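Local coordinates for 3-oxoacyl-(Acyl-carrier protein) synthase (Burkholderia xenovorans, PDB 4EFI), which probably makes 3-oxoacyl-[acyl-carrier-protein] by condensing an acyl group with a malonyl unit, at residues A66-L69 with C70-A73; P214-A217 with A218-E221; G127-G130 with Y131-L135. All coordinates share one frame; numbering follows the deposited sequence. Where two conformers were deposited one is given.

Interaction 1 of 3, residues A66-L69 with C70-A73; sequences AGDL and CRKA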
ATOM      1  N   ALA A  66       5.553   7.742  -9.257  1.00 11.53           N
ATOM      2  CA  ALA A  66       4.376   7.064  -8.725  1.00 11.51           C
ATOM      3  C   ALA A  66       3.130   7.547  -9.440  1.00 11.49           C
ATOM      4  O   ALA A  66       2.261   6.750  -9.791  1.00 11.66           O
ATOM      5  CB  ALA A  66       4.268   7.302  -7.225  1.00 10.99           C
ATOM      6  N   GLY A  67       3.047   8.850  -9.699  1.00 10.33           N
ATOM      7  CA  GLY A  67       1.948   9.401 -10.461  1.00 12.01           C
ATOM      8  C   GLY A  67       1.834   8.768 -11.842  1.00 10.66           C
ATOM      9  O   GLY A  67       0.728   8.561 -12.367  1.00 12.33           O
ATOM     10  N   ASP A  68       2.967   8.566 -12.501  1.00 10.91           N
ATOM     11  CA  ASP A  68       2.942   7.962 -13.840  1.00 12.21           C
ATOM     12  C   ASP A  68       2.416   6.521 -13.772  1.00 12.10           C
ATOM     13  O   ASP A  68       1.651   6.080 -14.637  1.00 12.31           O
ATOM     14  CB  ASP A  68       4.342   7.922 -14.465  1.00 12.87           C
ATOM     15  CG  ASP A  68       4.929   9.287 -14.779  1.00 12.03           C
ATOM     16  OD1 ASP A  68       4.157  10.211 -15.164  1.00 15.06           O
ATOM     17  OD2 ASP A  68       6.166   9.412 -14.654  1.00 13.11           O
ATOM     18  N   LEU A  69       2.870   5.760 -12.790  1.00 11.94           N
ATOM     19  CA  LEU A  69       2.446   4.380 -12.626  1.00 11.98           C
ATOM     20  C   LEU A  69       0.967   4.319 -12.355  1.00 10.86           C
ATOM     21  O   LEU A  69       0.246   3.491 -12.933  1.00 11.91           O
ATOM     22  CB  LEU A  69       3.217   3.706 -11.487  1.00 11.26           C
ATOM     23  CG  LEU A  69       4.732   3.569 -11.677  1.00 12.17           C
ATOM     24  CD1 LEU A  69       5.408   3.064 -10.414  1.00 12.18           C
ATOM     25  CD2 LEU A  69       5.044   2.646 -12.853  1.00 13.30           C
ATOM     26  N   CYS A  70       0.479   5.191 -11.477  1.00 11.75           N
ATOM     27  CA  CYS A  70      -0.957   5.272 -11.221  1.00 12.09           C
ATOM     28  C   CYS A  70      -1.751   5.711 -12.433  1.00 12.39           C
ATOM     29  O   CYS A  70      -2.847   5.196 -12.650  1.00 12.56           O
ATOM     30  CB  CYS A  70      -1.262   6.211 -10.054  1.00 12.33           C
ATOM     31  SG  CYS A  70      -0.638   5.624  -8.439  1.00 12.63           S
ATOM     32  N   ARG A  71      -1.224   6.635 -13.240  1.00 11.87           N
ATOM     33  CA  ARG A  71      -1.920   7.063 -14.462  1.00 12.46           C
ATOM     34  C   ARG A  71      -2.099   5.874 -15.407  1.00 12.24           C
ATOM     35  O   ARG A  71      -3.188   5.636 -15.938  1.00 12.55           O
ATOM     36  CB  ARG A  71      -1.147   8.159 -15.211  1.00 13.64           C
ATOM     37  CG  ARG A  71      -1.889   8.653 -16.472  1.00 16.21           C
ATOM     38  CD  ARG A  71      -1.068   9.529 -17.388  1.00 18.49           C
ATOM     39  NE  ARG A  71       0.147   8.877 -17.849  1.00 20.58           N
ATOM     40  CZ  ARG A  71       1.392   9.154 -17.442  1.00 23.98           C
ATOM     41  NH1 ARG A  71       1.666  10.113 -16.559  1.00 17.34           N
ATOM     42  NH2 ARG A  71       2.393   8.453 -17.945  1.00 27.25           N
ATOM     43  N   LYS A  72      -1.043   5.103 -15.636  1.00 12.03           N
ATOM     44  CA  LYS A  72      -1.129   3.963 -16.556  1.00 12.91           C
ATOM     45  C   LYS A  72      -2.091   2.906 -16.014  1.00 12.36           C
ATOM     46  O   LYS A  72      -2.907   2.346 -16.756  1.00 12.54           O
ATOM     47  CB  LYS A  72       0.272   3.371 -16.764  1.00 14.71           C
ATOM     48  CG  LYS A  72       1.183   4.327 -17.509  1.00 18.98           C
ATOM     49  CD  LYS A  72       2.630   3.856 -17.508  1.00 25.24           C
ATOM     50  CE  LYS A  72       3.502   4.748 -18.391  1.00 34.39           C
ATOM     51  NZ  LYS A  72       4.897   4.797 -17.875  1.00 37.15           N
ATOM     52  N   ALA A  73      -2.052   2.645 -14.715  1.00 11.68           N
ATOM     53  CA  ALA A  73      -3.003   1.719 -14.105  1.00 11.96           C
ATOM     54  C   ALA A  73      -4.419   2.241 -14.281  1.00 12.70           C
ATOM     55  O   ALA A  73      -5.338   1.484 -14.582  1.00 12.21           O
ATOM     56  CB  ALA A  73      -2.683   1.528 -12.614  1.00 13.18           C
TER
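Asp68 and Arg71, three residues apart in the first turns of helix 66-81, lie side by side and join in a salt bridge on one flank of the helix. The arginine can be followed outward. Its CB rests 3.4 Å from Gly67 O and 3.5 Å from Asp68 O, against the rim of the preceding turn. CG leaves anti to the backbone N (chi1 -178°), and the bend at chi3 (58°) turns the chain back toward the N terminus, bringing the guanidinium over Asp68 O, which faces the group's centre. At the tip, NH1 gives a hydrogen to Asp68 OD1 at 2.9 Å. A long, flexible arginine suits this place because the same NH1 also pairs with Glu112, at the end of helix 105-112. Aspartate is equally apt: its OD2 accepts the backbone N-H of Ser65, just ahead of the helix. Beneath the pair run ordinary helical bonds, such as Cys70 N to Ala66 O at 2.9 Å, and small Ala73 fits against strand 17-26. Asp68 OD1 is met on its anti side, with NH1 21° out of the carboxylate plane.

Interaction 2 of 3, residues P214-A217 with A218-E221; sequences PYDA and AADE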
ATOM      1  N   PRO A 214      14.412  19.905   8.745  1.00 19.75           N
ATOM      2  CA  PRO A 214      15.348  18.777   8.786  1.00 20.59           C
ATOM      3  C   PRO A 214      15.469  18.207  10.188  1.00 20.14           C
ATOM      4  O   PRO A 214      15.696  18.940  11.142  1.00 21.26           O
ATOM      5  CB  PRO A 214      16.672  19.380   8.299  1.00 24.80           C
ATOM      6  CG  PRO A 214      16.510  20.862   8.392  1.00 31.72           C
ATOM      7  CD  PRO A 214      15.036  21.137   8.235  1.00 24.81           C
ATOM      8  N   TYR A 215      15.281  16.898  10.305  1.00 18.46           N
ATOM      9  CA  TYR A 215      15.513  16.188  11.553  1.00 18.45           C
ATOM     10  C   TYR A 215      16.990  16.301  11.945  1.00 20.40           C
ATOM     11  O   TYR A 215      17.862  16.366  11.076  1.00 22.42           O
ATOM     12  CB  TYR A 215      15.128  14.736  11.353  1.00 19.27           C
ATOM     13  CG  TYR A 215      15.334  13.827  12.538  1.00 18.40           C
ATOM     14  CD1 TYR A 215      14.324  13.623  13.470  1.00 19.23           C
ATOM     15  CD2 TYR A 215      16.519  13.123  12.701  1.00 18.05           C
ATOM     16  CE1 TYR A 215      14.500  12.767  14.533  1.00 20.85           C
ATOM     17  CE2 TYR A 215      16.701  12.272  13.770  1.00 18.33           C
ATOM     18  CZ  TYR A 215      15.698  12.105  14.682  1.00 19.49           C
ATOM     19  OH  TYR A 215      15.868  11.246  15.734  1.00 21.16           O
ATOM     20  N   ASP A 216      17.271  16.394  13.246  1.00 21.43           N
ATOM     21  CA  ASP A 216      18.644  16.538  13.743  1.00 23.04           C
ATOM     22  C   ASP A 216      19.378  15.186  13.746  1.00 25.81           C
ATOM     23  O   ASP A 216      19.584  14.554  14.794  1.00 25.01           O
ATOM     24  CB  ASP A 216      18.642  17.153  15.144  1.00 24.95           C
ATOM     25  CG  ASP A 216      20.012  17.607  15.582  1.00 30.69           C
ATOM     26  OD1 ASP A 216      20.996  17.331  14.864  1.00 30.94           O
ATOM     27  OD2 ASP A 216      20.101  18.236  16.659  1.00 33.38           O
ATOM     28  N   ALA A 217      19.767  14.755  12.552  1.00 22.24           N
ATOM     29  CA  ALA A 217      20.416  13.473  12.362  1.00 23.70           C
ATOM     30  C   ALA A 217      21.750  13.404  13.093  1.00 27.32           C
ATOM     31  O   ALA A 217      22.116  12.355  13.617  1.00 25.07           O
ATOM     32  CB  ALA A 217      20.604  13.203  10.875  1.00 26.14           C
ATOM     33  N   ALA A 218      22.472  14.516  13.136  1.00 25.88           N
ATOM     34  CA  ALA A 218      23.795  14.531  13.757  1.00 28.64           C
ATOM     35  C   ALA A 218      23.708  14.183  15.241  1.00 27.57           C
ATOM     36  O   ALA A 218      24.659  13.655  15.822  1.00 29.26           O
ATOM     37  CB  ALA A 218      24.450  15.891  13.577  1.00 29.72           C
ATOM     38  N   ALA A 219      22.581  14.503  15.856  1.00 27.85           N
ATOM     39  CA  ALA A 219      22.388  14.279  17.285  1.00 29.81           C
ATOM     40  C   ALA A 219      21.847  12.885  17.589  1.00 28.26           C
ATOM     41  O   ALA A 219      21.675  12.514  18.752  1.00 32.98           O
ATOM     42  CB  ALA A 219      21.441  15.331  17.851  1.00 30.71           C
ATOM     43  N   ASP A 220      21.547  12.127  16.539  1.00 24.41           N
ATOM     44  CA  ASP A 220      20.965  10.793  16.664  1.00 22.58           C
ATOM     45  C   ASP A 220      22.028   9.746  16.335  1.00 22.92           C
ATOM     46  O   ASP A 220      22.371   9.545  15.169  1.00 26.34           O
ATOM     47  CB  ASP A 220      19.788  10.686  15.690  1.00 20.91           C
ATOM     48  CG  ASP A 220      18.983   9.407  15.851  1.00 20.55           C
ATOM     49  OD1 ASP A 220      19.533   8.404  16.374  1.00 22.44           O
ATOM     50  OD2 ASP A 220      17.813   9.407  15.405  1.00 20.97           O
ATOM     51  N   GLU A 221      22.558   9.084  17.358  1.00 24.23           N
ATOM     52  CA  GLU A 221      23.632   8.107  17.181  1.00 26.36           C
ATOM     53  C   GLU A 221      23.303   7.021  16.168  1.00 25.60           C
ATOM     54  O   GLU A 221      24.193   6.503  15.503  1.00 27.39           O
ATOM     55  CB  GLU A 221      23.995   7.465  18.533  1.00 31.44           C
TER
HETATM   56  O   HOH W   1      21.838  17.032  11.665  1.00 34.36           O
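This is a surface contact within a loop, a run of tight turns closed by a tyrosine-to-carboxylate hydrogen bond, in the segment between strands 205-206 and 232-233. The side-chain link joins Tyr215 to Asp220, whose side chains cross at about a right angle. Tyr215 OH donates to Asp220 OD2 at 2.7 Å, and the oxygen approaches the ring at its edge, near the ring plane. With CG anti to the backbone N (chi1 179°), the tyrosine reaches forward past the turns, the length of the phenol carrying OH across to Asp220. The acid is met on its anti side, the hydroxyl standing 33° out of the carboxylate plane.

The backbone between the two folds tightly. Asp216 is the centre of an inverse gamma turn, after which Ala219 N bonds to Asp216 O at 3.2 Å and Asp220 N to Ala217 O at 3.0 Å. Asp216 also serves the turn through its side chain: OD1 takes a weak bond from Ala219 N and, weakly, one from a water that accepts from Ala218 N at 3.0 Å. Three small alanines in succession suit such a compact chain; the CB of Ala219 lies 3.4 Å from Asp216 OD2.

Asp220 is buried although the loop lies at the surface, and its OD2 has a second partner in the salt bridge to Arg222. With a phenol donor and a guanidinium on the same oxygen, the carboxylate is probably stabilised in its ionised form.

Interaction 3 of 3, residues G127-G130 with Y131-L135; sequences GCSG and YPQAL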
ATOM      1  N   GLY A 127       1.927   6.058   4.130  1.00 14.97           N
ATOM      2  CA  GLY A 127       2.794   5.006   3.626  1.00 16.99           C
ATOM      3  C   GLY A 127       2.121   3.653   3.722  1.00 18.12           C
ATOM      4  O   GLY A 127       1.088   3.432   3.104  1.00 17.74           O
ATOM      5  N   CYS A 128       2.701   2.759   4.503  1.00 17.25           N
ATOM      6  CA  CYS A 128       2.262   1.374   4.461  0.50 18.83           C
ATOM      7  C   CYS A 128       0.816   1.142   4.935  1.00 18.47           C
ATOM      8  O   CYS A 128       0.291   0.060   4.703  1.00 16.85           O
ATOM      9  CB  CYS A 128       3.290   0.476   5.156  0.50 26.23           C
ATOM     10  SG  CYS A 128       4.933   0.586   4.390  0.50 61.64           S
ATOM     11  N   SER A 129       0.304   2.020   5.795  1.00 17.59           N
ATOM     12  CA  SER A 129      -1.030   1.899   6.379  1.00 15.73           C
ATOM     13  C   SER A 129      -2.099   2.532   5.495  1.00 16.14           C
ATOM     14  O   SER A 129      -3.266   2.601   5.865  1.00 18.69           O
ATOM     15  CB  SER A 129      -1.062   2.554   7.759  1.00 18.12           C
ATOM     16  OG  SER A 129      -1.093   3.965   7.641  1.00 19.60           O
ATOM     17  N   GLY A 130      -1.683   3.005   4.329  1.00 14.32           N
ATOM     18  CA  GLY A 130      -2.523   3.884   3.526  1.00 15.07           C
ATOM     19  C   GLY A 130      -3.664   3.245   2.764  1.00 12.78           C
ATOM     20  O   GLY A 130      -4.658   3.921   2.522  1.00 13.76           O
ATOM     21  N   TYR A 131      -3.554   1.981   2.361  1.00 12.75           N
ATOM     22  CA  TYR A 131      -4.591   1.447   1.476  1.00 13.26           C
ATOM     23  C   TYR A 131      -5.942   1.308   2.194  1.00 12.43           C
ATOM     24  O   TYR A 131      -6.956   1.757   1.660  1.00 11.65           O
ATOM     25  CB  TYR A 131      -4.166   0.159   0.784  1.00 13.08           C
ATOM     26  CG  TYR A 131      -5.122  -0.251  -0.317  1.00 12.68           C
ATOM     27  CD1 TYR A 131      -5.228   0.488  -1.491  1.00 12.41           C
ATOM     28  CD2 TYR A 131      -5.893  -1.402  -0.207  1.00 12.50           C
ATOM     29  CE1 TYR A 131      -6.084   0.116  -2.488  1.00 12.75           C
ATOM     30  CE2 TYR A 131      -6.732  -1.793  -1.199  1.00 13.52           C
ATOM     31  CZ  TYR A 131      -6.829  -1.031  -2.353  1.00 11.70           C
ATOM     32  OH  TYR A 131      -7.679  -1.467  -3.350  1.00 13.59           O
ATOM     33  N   PRO A 132      -5.971   0.705   3.394  1.00 11.66           N
ATOM     34  CA  PRO A 132      -7.288   0.615   4.046  1.00 13.39           C
ATOM     35  C   PRO A 132      -7.887   1.981   4.350  1.00 12.61           C
ATOM     36  O   PRO A 132      -9.084   2.169   4.318  1.00 12.51           O
ATOM     37  CB  PRO A 132      -7.007  -0.199   5.315  1.00 13.25           C
ATOM     38  CG  PRO A 132      -5.794  -0.978   4.965  1.00 13.71           C
ATOM     39  CD  PRO A 132      -4.956  -0.049   4.137  1.00 11.70           C
ATOM     40  N   GLN A 133      -7.036   2.969   4.654  1.00 12.16           N
ATOM     41  CA  GLN A 133      -7.517   4.339   4.886  1.00 12.81           C
ATOM     42  C   GLN A 133      -8.098   4.965   3.635  1.00 12.69           C
ATOM     43  O   GLN A 133      -9.115   5.661   3.708  1.00 13.17           O
ATOM     44  CB  GLN A 133      -6.391   5.222   5.445  1.00 13.33           C
ATOM     45  CG  GLN A 133      -5.794   4.693   6.747  1.00 13.28           C
ATOM     46  CD  GLN A 133      -4.954   5.708   7.461  1.00 15.44           C
ATOM     47  OE1 GLN A 133      -3.802   5.420   7.840  1.00 19.24           O
ATOM     48  NE2 GLN A 133      -5.519   6.864   7.709  1.00 12.73           N
ATOM     49  N   ALA A 134      -7.450   4.741   2.499  1.00 12.20           N
ATOM     50  CA  ALA A 134      -7.973   5.215   1.219  1.00 12.86           C
ATOM     51  C   ALA A 134      -9.326   4.590   0.894  1.00 11.86           C
ATOM     52  O   ALA A 134     -10.244   5.274   0.419  1.00 12.51           O
ATOM     53  CB  ALA A 134      -6.993   4.919   0.107  1.00 14.04           C
ATOM     54  N   LEU A 135      -9.446   3.284   1.132  1.00 11.18           N
ATOM     55  CA  LEU A 135     -10.724   2.606   0.924  1.00 12.55           C
ATOM     56  C   LEU A 135     -11.806   3.224   1.793  1.00 12.54           C
ATOM     57  O   LEU A 135     -12.896   3.532   1.324  1.00 12.48           O
ATOM     58  CB  LEU A 135     -10.607   1.107   1.253  1.00 12.52           C
ATOM     59  CG  LEU A 135      -9.839   0.228   0.267  1.00 13.51           C
ATOM     60  CD1 LEU A 135      -9.768  -1.197   0.795  1.00 14.40           C
ATOM     61  CD2 LEU A 135     -10.470   0.218  -1.085  1.00 15.30           C
TER
HETATM   62  O   HOH W   2      -1.735  -0.071   3.114  1.00 16.98           O
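Gln133 lays its aliphatic chain along the carbonyl of Ser129, its CG coming within 3.4 Å of Ser129 O. With CG beside its own backbone N (chi1 -58°) and the chain extended beyond, the glutamine runs back toward the residues ahead of helix 130-143, and OE1 ends 3.1 Å from Ser129 OG. That hydroxyl is hydrogen-bonded to Ser335 OG, so the serine ties the loop to strand 335-343.

The chain enters the helix through a type I beta turn, closed by Gly130 N to Gly127 O at 3.1 Å. Lacking a CB, Gly130 lets the Gly127 carbonyl fold in closely. Its own oxygen accepts Ala134 N at 2.9 Å, an i to i+4 bond in the opening of the helix. Pro132 fits in this first turn, where its missing N-H costs no helical bond, and its CD packs 3.6 Å from Ser129 O. A water spans the junction, donating to Cys128 O at 2.6 Å and accepting from Tyr131 N at 2.8 Å, and thereby serves an amide at the start of the helix. Cys128 touches His270, consistent with the nucleophilic cysteine that ketoacyl synthase III relatives carry just before this helix.

Tyr131 turns away from the loop and its hydroxyl is hydrogen-bonded to Thr180 OG1 on strand 176-184, while Leu135 CG lies over one face of its ring, toward the rim. The helix lies between the two sheets of the thiolase-type fold: Tyr131 and Ala134 meet strand 149-156, Pro132 faces strand 335-343, and Leu135 touches both 149-156 and 190-197.

Followed from the N terminus, the three local contacts come in series, with none nested in or crossing another. Interaction 1 lies near the start of helix 66-81, which packs on strand 17-26 of the six-stranded sheet. Interaction 3 follows at 127-135, where the turn after strand 120-124 closes and the chain enters the helix lying between the two sheets; its centre is about 17 Å from that of interaction 1. Interaction 2 comes last, drawing together the loop at 214-221 on the surface, its centre about 29 Å from that of interaction 3. The set thus samples a helix on a sheet, the interior, and a peripheral loop.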